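Local coordinates for FYVE-finger-containing Rab5 effector protein rabenosyn-5 (Homo sapiens, PDB 1Z0J) that probably binds the small GTPase Rab5 or a related Rab as an effector, through a minimal Rab-binding domain built as a helical hairpin, at residues B[18-21]-B[22-26]; B[39-42]-B[43-47]; B[48-51]-B[52-56]. One frame throughout, in Å; residues are numbered along the deposited sequence.

Each contact is one continuous stretch of chain, helical throughout in contacts 1 and 2 and running off the helix end in contact 3, so none closes a long loop; they follow in series, neither nested nor crossed. Contact 1 (18-26) lies in the middle of helix 11-30. The chain turns back through residues 31-33 into helix 34-54, where contacts 2 (39-47) and 3 (48-56) adjoin. Contacts 1 and 2 meet across the hairpin: I18 packs on L47, I21 on L40 and N43, I25 on L40. I18 CD1 also lies 4.1 Å from L51 CD2 of contact 3. Contacts 1 and 2 reach the partner protein with several residues each, contact 3 with T50.

Contact 1 (B[18-21]-B[22-26]); sequences IDNI and KAYIF
Four i to i+4 backbone hydrogen bonds run through 18-26, from K22 N to I18 O at 2.9 Å through to I25 N and I21 O at 2.8 Å, the regular ladder of an alpha helix, a little over two turns long. On the outer side, K22 runs fully extended beyond CG and lies alongside I18, its CE 3.9 Å from I18 CG2. The ammonium does not touch the D19 carboxylate; a water bridges them, donating to D19 OD1 at 2.6 Å and accepting from K22 NZ. On another side of the helix, the N20 amide and the Y24 ring lie side by side and point the same way, their planes 55° apart, with N20 ND2 3.9 Å from Y24 CE1. CG of N20 stands opposite its backbone N (chi1 -167°), which carries the amide along the ring. A second water sits 2.9 Å from Y24 OH and takes a weak bond from N20 ND2; that amide also bonds to Q17, and Y24 OH to the backbone of the partner protein. I21 spreads two ways: CD1 reaches Y24 CD1 at 4.2 Å, while CG2 meets I25 CD1 at 4.0 Å. I18, I21 and I25 form the stripe of helix 11-30 that faces helix 34-54, and I21 also packs on an aromatic side chain of the partner protein.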
ATOM      1  N   ILE B  18      -5.790  15.356   6.031  1.00 18.28           N
ATOM      2  CA  ILE B  18      -4.861  16.301   6.654  1.00 19.88           C
ATOM      3  C   ILE B  18      -4.962  16.162   8.175  1.00 19.74           C
ATOM      4  O   ILE B  18      -3.951  16.029   8.862  1.00 20.12           O
ATOM      5  CB  ILE B  18      -5.137  17.767   6.190  1.00 19.98           C
ATOM      6  CG1 ILE B  18      -4.625  17.975   4.760  1.00 22.37           C
ATOM      7  CG2 ILE B  18      -4.497  18.788   7.140  1.00 22.37           C
ATOM      8  CD1 ILE B  18      -5.076  19.272   4.105  1.00 18.89           C
ATOM      9  N   ASP B  19      -6.192  16.156   8.683  1.00 21.92           N
ATOM     10  CA  ASP B  19      -6.431  15.939  10.105  1.00 23.87           C
ATOM     11  C   ASP B  19      -5.936  14.557  10.561  1.00 24.47           C
ATOM     12  O   ASP B  19      -5.390  14.429  11.651  1.00 22.27           O
ATOM     13  CB  ASP B  19      -7.910  16.156  10.457  1.00 26.00           C
ATOM     14  CG  ASP B  19      -8.317  17.630  10.423  1.00 28.76           C
ATOM     15  OD1 ASP B  19      -7.434  18.505  10.276  1.00 29.50           O
ATOM     16  OD2 ASP B  19      -9.528  17.916  10.548  1.00 31.61           O
ATOM     17  N   ASN B  20      -6.099  13.538   9.714  1.00 19.91           N
ATOM     18  CA  ASN B  20      -5.575  12.200  10.009  1.00 21.71           C
ATOM     19  C   ASN B  20      -4.041  12.165  10.121  1.00 20.34           C
ATOM     20  O   ASN B  20      -3.495  11.610  11.074  1.00 19.87           O
ATOM     21  CB  ASN B  20      -6.076  11.194   8.964  1.00 19.13           C
ATOM     22  CG  ASN B  20      -5.851   9.744   9.375  1.00 20.33           C
ATOM     23  OD1 ASN B  20      -5.908   9.394  10.554  1.00 23.48           O
ATOM     24  ND2 ASN B  20      -5.602   8.889   8.389  1.00 18.75           N
ATOM     25  N   ILE B  21      -3.345  12.763   9.152  1.00 18.61           N
ATOM     26  CA  ILE B  21      -1.878  12.842   9.198  1.00 19.93           C
ATOM     27  C   ILE B  21      -1.385  13.679  10.391  1.00 21.11           C
ATOM     28  O   ILE B  21      -0.374  13.336  11.009  1.00 20.46           O
ATOM     29  CB  ILE B  21      -1.266  13.340   7.846  1.00 18.21           C
ATOM     30  CG1 ILE B  21      -1.591  12.359   6.703  1.00 14.91           C
ATOM     31  CG2 ILE B  21       0.244  13.577   7.957  1.00 20.65           C
ATOM     32  CD1 ILE B  21      -1.094  10.915   6.893  1.00 16.03           C
ATOM     33  N   LYS B  22      -2.111  14.752  10.711  1.00 22.74           N
ATOM     34  CA  LYS B  22      -1.835  15.551  11.914  1.00 24.84           C
ATOM     35  C   LYS B  22      -1.941  14.714  13.189  1.00 26.09           C
ATOM     36  O   LYS B  22      -1.186  14.928  14.131  1.00 25.91           O
ATOM     37  CB  LYS B  22      -2.757  16.775  11.993  1.00 23.55           C
ATOM     38  CG  LYS B  22      -2.326  17.923  11.089  1.00 28.82           C
ATOM     39  CD  LYS B  22      -3.272  19.109  11.192  1.00 33.51           C
ATOM     40  CE  LYS B  22      -2.808  20.252  10.300  1.00 37.43           C
ATOM     41  NZ  LYS B  22      -3.673  21.460  10.432  1.00 41.46           N
ATOM     42  N   ALA B  23      -2.877  13.766  13.209  1.00 24.34           N
ATOM     43  CA  ALA B  23      -3.010  12.819  14.325  1.00 24.02           C
ATOM     44  C   ALA B  23      -1.828  11.844  14.384  1.00 24.76           C
ATOM     45  O   ALA B  23      -1.314  11.556  15.469  1.00 27.52           O
ATOM     46  CB  ALA B  23      -4.340  12.070  14.249  1.00 25.17           C
ATOM     47  N   TYR B  24      -1.388  11.351  13.220  1.00 23.56           N
ATOM     48  CA  TYR B  24      -0.171  10.531  13.132  1.00 21.95           C
ATOM     49  C   TYR B  24       1.067  11.305  13.557  1.00 26.31           C
ATOM     50  O   TYR B  24       1.968  10.740  14.177  1.00 25.96           O
ATOM     51  CB  TYR B  24       0.062   9.989  11.715  1.00 21.41           C
ATOM     52  CG  TYR B  24      -0.676   8.715  11.369  1.00 17.33           C
ATOM     53  CD1 TYR B  24      -1.648   8.716  10.373  1.00 18.84           C
ATOM     54  CD2 TYR B  24      -0.397   7.516  12.023  1.00 18.49           C
ATOM     55  CE1 TYR B  24      -2.333   7.553  10.036  1.00 18.73           C
ATOM     56  CE2 TYR B  24      -1.082   6.343  11.697  1.00 18.59           C
ATOM     57  CZ  TYR B  24      -2.047   6.377  10.706  1.00 16.07           C
ATOM     58  OH  TYR B  24      -2.725   5.234  10.367  1.00 15.50           O
ATOM     59  N   ILE B  25       1.115  12.587  13.197  1.00 26.47           N
ATOM     60  CA  ILE B  25       2.212  13.466  13.611  1.00 26.82           C
ATOM     61  C   ILE B  25       2.200  13.695  15.121  1.00 26.38           C
ATOM     62  O   ILE B  25       3.229  13.550  15.769  1.00 27.02           O
ATOM     63  CB  ILE B  25       2.228  14.806  12.830  1.00 26.38           C
ATOM     64  CG1 ILE B  25       2.666  14.557  11.385  1.00 27.57           C
ATOM     65  CG2 ILE B  25       3.157  15.830  13.509  1.00 27.45           C
ATOM     66  CD1 ILE B  25       2.480  15.734  10.457  1.00 24.39           C
ATOM     67  N   PHE B  26       1.035  14.024  15.676  1.00 28.73           N
ATOM     68  CA  PHE B  26       0.890  14.199  17.124  1.00 32.36           C
ATOM     69  C   PHE B  26       1.401  12.986  17.908  1.00 37.83           C
ATOM     70  O   PHE B  26       2.023  13.142  18.961  1.00 31.26           O
ATOM     71  CB  PHE B  26      -0.561  14.498  17.485  1.00 32.29           C
TER
HETATM   72  O   HOH W   1      -6.339  20.858   9.768  1.00 44.75           O
HETATM   73  O   HOH W   2      -5.535   5.912   9.851  1.00 31.80           O

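Contact 2 (B[39-42]-B[43-47]); sequences VLTE and NLREL
T41 lays its CG2 methyl over one face of the R45 guanidinium, 3.5 Å from NH2 and displaced toward the rim of the flat group. The methyl stands opposite the backbone N, which puts OG1 beside that nitrogen (chi1 -62°), where the hydroxyl bonds back to V37 O in the preceding turn. R45 stays extended from CG to NE and crosses T41 at a slant; its CG passes 3.4 Å from T41 O, the carbonyl that accepts its own backbone N-H at 2.9 Å. Beside them stand two acids, one turn apart. E42 and E46 approach with their carboxylate planes 81° apart, and E42 OE2 lies only 3.0 Å from E46 OE2. Two acceptors at this distance would repel if both were ionised, so a shared proton or a raised pKa on one acid is possible. The E46 chain, bent at chi2 (145°), sets its carboxylate close to E42, with OE2 also 3.2 Å from E42 CG. Beneath these side chains, N43, L44, R45 and E46 give their N-H groups to the carbonyl oxygens of V39, L40, T41 and E42 in the i to i+4 pattern of the second arm of the Rab-binding helical hairpin. L40, N43, L44 and L47 touch helix 11-30, L44 packing on I25. N43 is buried, and its OD1 is held by a hydrogen bond from an aromatic side chain of the partner protein. V39, L40 and L47 pack on that protein as well.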
ATOM      1  N   VAL B  39       8.790  11.944   7.686  1.00 22.29           N
ATOM      2  CA  VAL B  39       8.052  11.261   6.617  1.00 21.36           C
ATOM      3  C   VAL B  39       6.594  11.724   6.569  1.00 15.83           C
ATOM      4  O   VAL B  39       6.050  12.024   5.489  1.00 18.07           O
ATOM      5  CB  VAL B  39       8.126   9.717   6.793  1.00 20.22           C
ATOM      6  CG1 VAL B  39       7.055   9.000   5.965  1.00 23.68           C
ATOM      7  CG2 VAL B  39       9.511   9.213   6.426  1.00 23.77           C
ATOM      8  N   LEU B  40       5.983  11.794   7.743  1.00 17.71           N
ATOM      9  CA  LEU B  40       4.601  12.219   7.885  1.00 17.74           C
ATOM     10  C   LEU B  40       4.434  13.712   7.596  1.00 19.78           C
ATOM     11  O   LEU B  40       3.441  14.124   7.001  1.00 16.20           O
ATOM     12  CB  LEU B  40       4.084  11.866   9.278  1.00 20.51           C
ATOM     13  CG  LEU B  40       3.963  10.365   9.550  1.00 16.52           C
ATOM     14  CD1 LEU B  40       3.957  10.095  11.047  1.00 23.31           C
ATOM     15  CD2 LEU B  40       2.712   9.774   8.891  1.00 17.76           C
ATOM     16  N   THR B  41       5.412  14.514   8.010  1.00 20.26           N
ATOM     17  CA  THR B  41       5.412  15.954   7.747  1.00 20.19           C
ATOM     18  C   THR B  41       5.515  16.254   6.247  1.00 18.06           C
ATOM     19  O   THR B  41       4.856  17.175   5.746  1.00 20.46           O
ATOM     20  CB  THR B  41       6.511  16.660   8.573  1.00 19.47           C
ATOM     21  OG1 THR B  41       6.227  16.466   9.964  1.00 21.98           O
ATOM     22  CG2 THR B  41       6.565  18.159   8.278  1.00 24.04           C
ATOM     23  N   GLU B  42       6.308  15.463   5.531  1.00 17.84           N
ATOM     24  CA  GLU B  42       6.404  15.562   4.072  1.00 20.43           C
ATOM     25  C   GLU B  42       5.047  15.282   3.408  1.00 19.22           C
ATOM     26  O   GLU B  42       4.625  15.997   2.495  1.00 18.86           O
ATOM     27  CB  GLU B  42       7.470  14.595   3.541  1.00 20.63           C
ATOM     28  CG  GLU B  42       7.634  14.578   2.026  1.00 24.70           C
ATOM     29  CD  GLU B  42       8.175  13.258   1.497  1.00 31.64           C
ATOM     30  OE1 GLU B  42       8.856  12.531   2.253  1.00 40.79           O
ATOM     31  OE2 GLU B  42       7.914  12.943   0.316  1.00 41.25           O
ATOM     32  N   ASN B  43       4.360  14.240   3.874  1.00 16.03           N
ATOM     33  CA  ASN B  43       3.024  13.926   3.364  1.00 15.91           C
ATOM     34  C   ASN B  43       2.026  15.045   3.672  1.00 15.27           C
ATOM     35  O   ASN B  43       1.207  15.414   2.824  1.00 14.88           O
ATOM     36  CB  ASN B  43       2.523  12.599   3.939  1.00 15.16           C
ATOM     37  CG  ASN B  43       1.277  12.118   3.245  1.00 13.44           C
ATOM     38  OD1 ASN B  43       0.201  12.077   3.830  1.00 13.58           O
ATOM     39  ND2 ASN B  43       1.412  11.778   1.968  1.00 15.54           N
ATOM     40  N   LEU B  44       2.095  15.586   4.882  1.00 16.11           N
ATOM     41  CA  LEU B  44       1.273  16.732   5.255  1.00 17.46           C
ATOM     42  C   LEU B  44       1.494  17.909   4.297  1.00 18.77           C
ATOM     43  O   LEU B  44       0.539  18.517   3.821  1.00 15.48           O
ATOM     44  CB  LEU B  44       1.545  17.158   6.706  1.00 18.20           C
ATOM     45  CG  LEU B  44       0.714  18.324   7.250  1.00 19.91           C
ATOM     46  CD1 LEU B  44      -0.770  17.973   7.276  1.00 24.68           C
ATOM     47  CD2 LEU B  44       1.196  18.736   8.635  1.00 24.21           C
ATOM     48  N   ARG B  45       2.756  18.208   4.001  1.00 17.90           N
ATOM     49  CA  ARG B  45       3.088  19.277   3.061  1.00 20.02           C
ATOM     50  C   ARG B  45       2.455  19.034   1.690  1.00 18.18           C
ATOM     51  O   ARG B  45       1.917  19.953   1.061  1.00 16.66           O
ATOM     52  CB  ARG B  45       4.604  19.426   2.935  1.00 20.40           C
ATOM     53  CG  ARG B  45       5.255  20.099   4.140  1.00 24.85           C
ATOM     54  CD  ARG B  45       6.685  20.514   3.832  1.00 28.28           C
ATOM     55  NE  ARG B  45       7.469  20.735   5.046  1.00 33.65           N
ATOM     56  CZ  ARG B  45       8.334  19.863   5.558  1.00 36.25           C
ATOM     57  NH1 ARG B  45       8.542  18.692   4.969  1.00 40.74           N
ATOM     58  NH2 ARG B  45       8.997  20.165   6.667  1.00 38.85           N
ATOM     59  N   GLU B  46       2.492  17.787   1.240  1.00 16.77           N
ATOM     60  CA  GLU B  46       1.931  17.427  -0.058  1.00 17.36           C
ATOM     61  C   GLU B  46       0.408  17.545  -0.098  1.00 14.88           C
ATOM     62  O   GLU B  46      -0.158  18.021  -1.087  1.00 16.96           O
ATOM     63  CB  GLU B  46       2.408  16.036  -0.479  1.00 20.71           C
ATOM     64  CG  GLU B  46       3.851  16.057  -0.982  1.00 27.17           C
ATOM     65  CD  GLU B  46       4.644  14.813  -0.624  1.00 33.04           C
ATOM     66  OE1 GLU B  46       4.032  13.771  -0.312  1.00 36.17           O
ATOM     67  OE2 GLU B  46       5.892  14.884  -0.662  1.00 36.42           O
ATOM     68  N   LEU B  47      -0.255  17.116   0.976  1.00 14.38           N
ATOM     69  CA  LEU B  47      -1.701  17.266   1.087  1.00 13.55           C
ATOM     70  C   LEU B  47      -2.099  18.740   1.078  1.00 14.12           C
ATOM     71  O   LEU B  47      -3.065  19.123   0.407  1.00 14.25           O
ATOM     72  CB  LEU B  47      -2.219  16.585   2.356  1.00 14.80           C
ATOM     73  CG  LEU B  47      -2.082  15.062   2.461  1.00 14.33           C
ATOM     74  CD1 LEU B  47      -2.428  14.610   3.864  1.00 14.88           C
ATOM     75  CD2 LEU B  47      -2.947  14.332   1.426  1.00 17.49           C
TER

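Contact 3 (B[48-51]-B[52-56]); sequences KHTL and AKQKG
A52 N bonds to K48 O and K53 N to H49 O, each at 2.9 Å, continuing the regular i to i+4 ladder toward the end of helix 34-54. A Schellman motif closes the helix: G56 leaves helical geometry with a positive phi of 84°, with two bonds back into the last turn, one of them G56 N to K53 O at 2.9 Å. The last rung of the ladder, K55 N to L51 O, is longer at 3.1 Å and less straight, its N-H...O angle falling to 142°. K55, just past the end of helix 34-54, also forms a salt bridge through NZ to OE1 of E11 at the start of helix 11-30. T50 turns its hydroxyl back to E46 O, with OG1 beside its own backbone N (chi1 -59°); this leaves the CG2 methyl pointing along the helix beside the Q54 side chain. The two lie side by side and run the same way, and Q54 CG comes to 3.3 Å from T50 O, the carbonyl that also accepts the Q54 backbone N-H. T50 is buried, packed on I9 and L14 of its own chain and on an apolar side chain of the partner protein. L51 packs on E11, L14 and L15 of helix 11-30, so the open end of the hairpin is joined by apolar packing as well as by charge. H49 and K53 both lie against T58 in the C-terminal tail. The K55 chain runs past L51, bringing CE to 4.2 Å from the L51 CD1 methyl before chi4 bends NZ aside.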
ATOM      1  N   LYS B  48      -1.355  19.566   1.812  1.00 14.17           N
ATOM      2  CA  LYS B  48      -1.621  21.004   1.851  1.00 16.32           C
ATOM      3  C   LYS B  48      -1.407  21.674   0.488  1.00 14.99           C
ATOM      4  O   LYS B  48      -2.172  22.556   0.101  1.00 16.47           O
ATOM      5  CB  LYS B  48      -0.769  21.675   2.931  1.00 16.66           C
ATOM      6  CG  LYS B  48      -1.239  21.384   4.347  1.00 17.10           C
ATOM      7  CD  LYS B  48      -0.368  22.084   5.387  1.00 23.82           C
ATOM      8  CE  LYS B  48      -1.018  22.043   6.761  1.00 31.43           C
ATOM      9  NZ  LYS B  48      -0.306  22.899   7.752  1.00 36.95           N
ATOM     10  N   HIS B  49      -0.387  21.241  -0.250  1.00 15.53           N
ATOM     11  CA  HIS B  49      -0.140  21.740  -1.610  1.00 16.19           C
ATOM     12  C   HIS B  49      -1.299  21.399  -2.542  1.00 17.88           C
ATOM     13  O   HIS B  49      -1.756  22.243  -3.322  1.00 16.16           O
ATOM     14  CB  HIS B  49       1.175  21.183  -2.171  1.00 17.30           C
ATOM     15  CG  HIS B  49       1.483  21.638  -3.567  1.00 20.09           C
ATOM     16  ND1 HIS B  49       1.064  20.950  -4.686  1.00 27.36           N
ATOM     17  CD2 HIS B  49       2.170  22.712  -4.021  1.00 25.83           C
ATOM     18  CE1 HIS B  49       1.478  21.582  -5.770  1.00 22.30           C
ATOM     19  NE2 HIS B  49       2.155  22.652  -5.393  1.00 22.78           N
ATOM     20  N   THR B  50      -1.776  20.163  -2.461  1.00 15.87           N
ATOM     21  CA  THR B  50      -2.927  19.735  -3.254  1.00 16.69           C
ATOM     22  C   THR B  50      -4.180  20.546  -2.910  1.00 14.08           C
ATOM     23  O   THR B  50      -4.946  20.917  -3.807  1.00 14.91           O
ATOM     24  CB  THR B  50      -3.189  18.228  -3.083  1.00 20.29           C
ATOM     25  OG1 THR B  50      -2.027  17.504  -3.498  1.00 23.84           O
ATOM     26  CG2 THR B  50      -4.384  17.780  -3.916  1.00 21.70           C
ATOM     27  N   LEU B  51      -4.393  20.814  -1.622  1.00 13.02           N
ATOM     28  CA  LEU B  51      -5.511  21.650  -1.178  1.00 14.69           C
ATOM     29  C   LEU B  51      -5.426  23.069  -1.744  1.00 15.29           C
ATOM     30  O   LEU B  51      -6.414  23.608  -2.263  1.00 14.57           O
ATOM     31  CB  LEU B  51      -5.603  21.688   0.352  1.00 15.17           C
ATOM     32  CG  LEU B  51      -6.746  22.534   0.930  1.00 17.05           C
ATOM     33  CD1 LEU B  51      -8.130  21.996   0.547  1.00 21.97           C
ATOM     34  CD2 LEU B  51      -6.619  22.633   2.441  1.00 21.95           C
ATOM     35  N   ALA B  52      -4.241  23.664  -1.670  1.00 14.95           N
ATOM     36  CA  ALA B  52      -4.027  25.002  -2.212  1.00 13.93           C
ATOM     37  C   ALA B  52      -4.260  25.038  -3.727  1.00 16.02           C
ATOM     38  O   ALA B  52      -4.778  26.029  -4.274  1.00 16.33           O
ATOM     39  CB  ALA B  52      -2.627  25.485  -1.856  1.00 17.27           C
ATOM     40  N   LYS B  53      -3.894  23.956  -4.406  1.00 15.32           N
ATOM     41  CA  LYS B  53      -4.126  23.825  -5.841  1.00 15.02           C
ATOM     42  C   LYS B  53      -5.618  23.736  -6.163  1.00 16.34           C
ATOM     43  O   LYS B  53      -6.100  24.366  -7.107  1.00 16.14           O
ATOM     44  CB  LYS B  53      -3.375  22.603  -6.373  1.00 18.48           C
ATOM     45  CG  LYS B  53      -3.343  22.475  -7.891  1.00 19.73           C
ATOM     46  CD  LYS B  53      -2.480  21.298  -8.351  1.00 24.34           C
ATOM     47  CE  LYS B  53      -3.077  19.958  -7.935  1.00 28.98           C
ATOM     48  NZ  LYS B  53      -2.316  18.820  -8.520  1.00 34.35           N
ATOM     49  N   GLN B  54      -6.356  22.969  -5.369  1.00 14.32           N
ATOM     50  CA  GLN B  54      -7.792  22.830  -5.598  1.00 16.12           C
ATOM     51  C   GLN B  54      -8.538  24.139  -5.378  1.00 14.28           C
ATOM     52  O   GLN B  54      -9.599  24.368  -5.977  1.00 15.74           O
ATOM     53  CB  GLN B  54      -8.359  21.701  -4.747  1.00 16.69           C
ATOM     54  CG  GLN B  54      -7.866  20.345  -5.240  1.00 21.23           C
ATOM     55  CD  GLN B  54      -8.599  19.171  -4.640  1.00 24.08           C
ATOM     56  OE1 GLN B  54      -9.613  19.330  -3.957  1.00 27.17           O
ATOM     57  NE2 GLN B  54      -8.093  17.973  -4.906  1.00 23.37           N
ATOM     58  N   LYS B  55      -7.963  25.007  -4.551  1.00 14.33           N
ATOM     59  CA  LYS B  55      -8.500  26.344  -4.317  1.00 14.50           C
ATOM     60  C   LYS B  55      -8.011  27.390  -5.326  1.00 14.35           C
ATOM     61  O   LYS B  55      -8.387  28.555  -5.239  1.00 15.22           O
ATOM     62  CB  LYS B  55      -8.216  26.797  -2.883  1.00 15.44           C
ATOM     63  CG  LYS B  55      -9.036  26.016  -1.847  1.00 19.17           C
ATOM     64  CD  LYS B  55      -8.810  26.539  -0.437  1.00 20.89           C
ATOM     65  CE  LYS B  55      -9.751  25.890   0.570  1.00 22.80           C
ATOM     66  NZ  LYS B  55     -11.182  26.312   0.407  1.00 18.38           N
ATOM     67  N   GLY B  56      -7.171  26.968  -6.267  1.00 14.23           N
ATOM     68  CA  GLY B  56      -6.709  27.840  -7.343  1.00 12.59           C
ATOM     69  C   GLY B  56      -5.531  28.742  -7.040  1.00 13.01           C
ATOM     70  O   GLY B  56      -5.150  29.569  -7.872  1.00 13.31           O
TER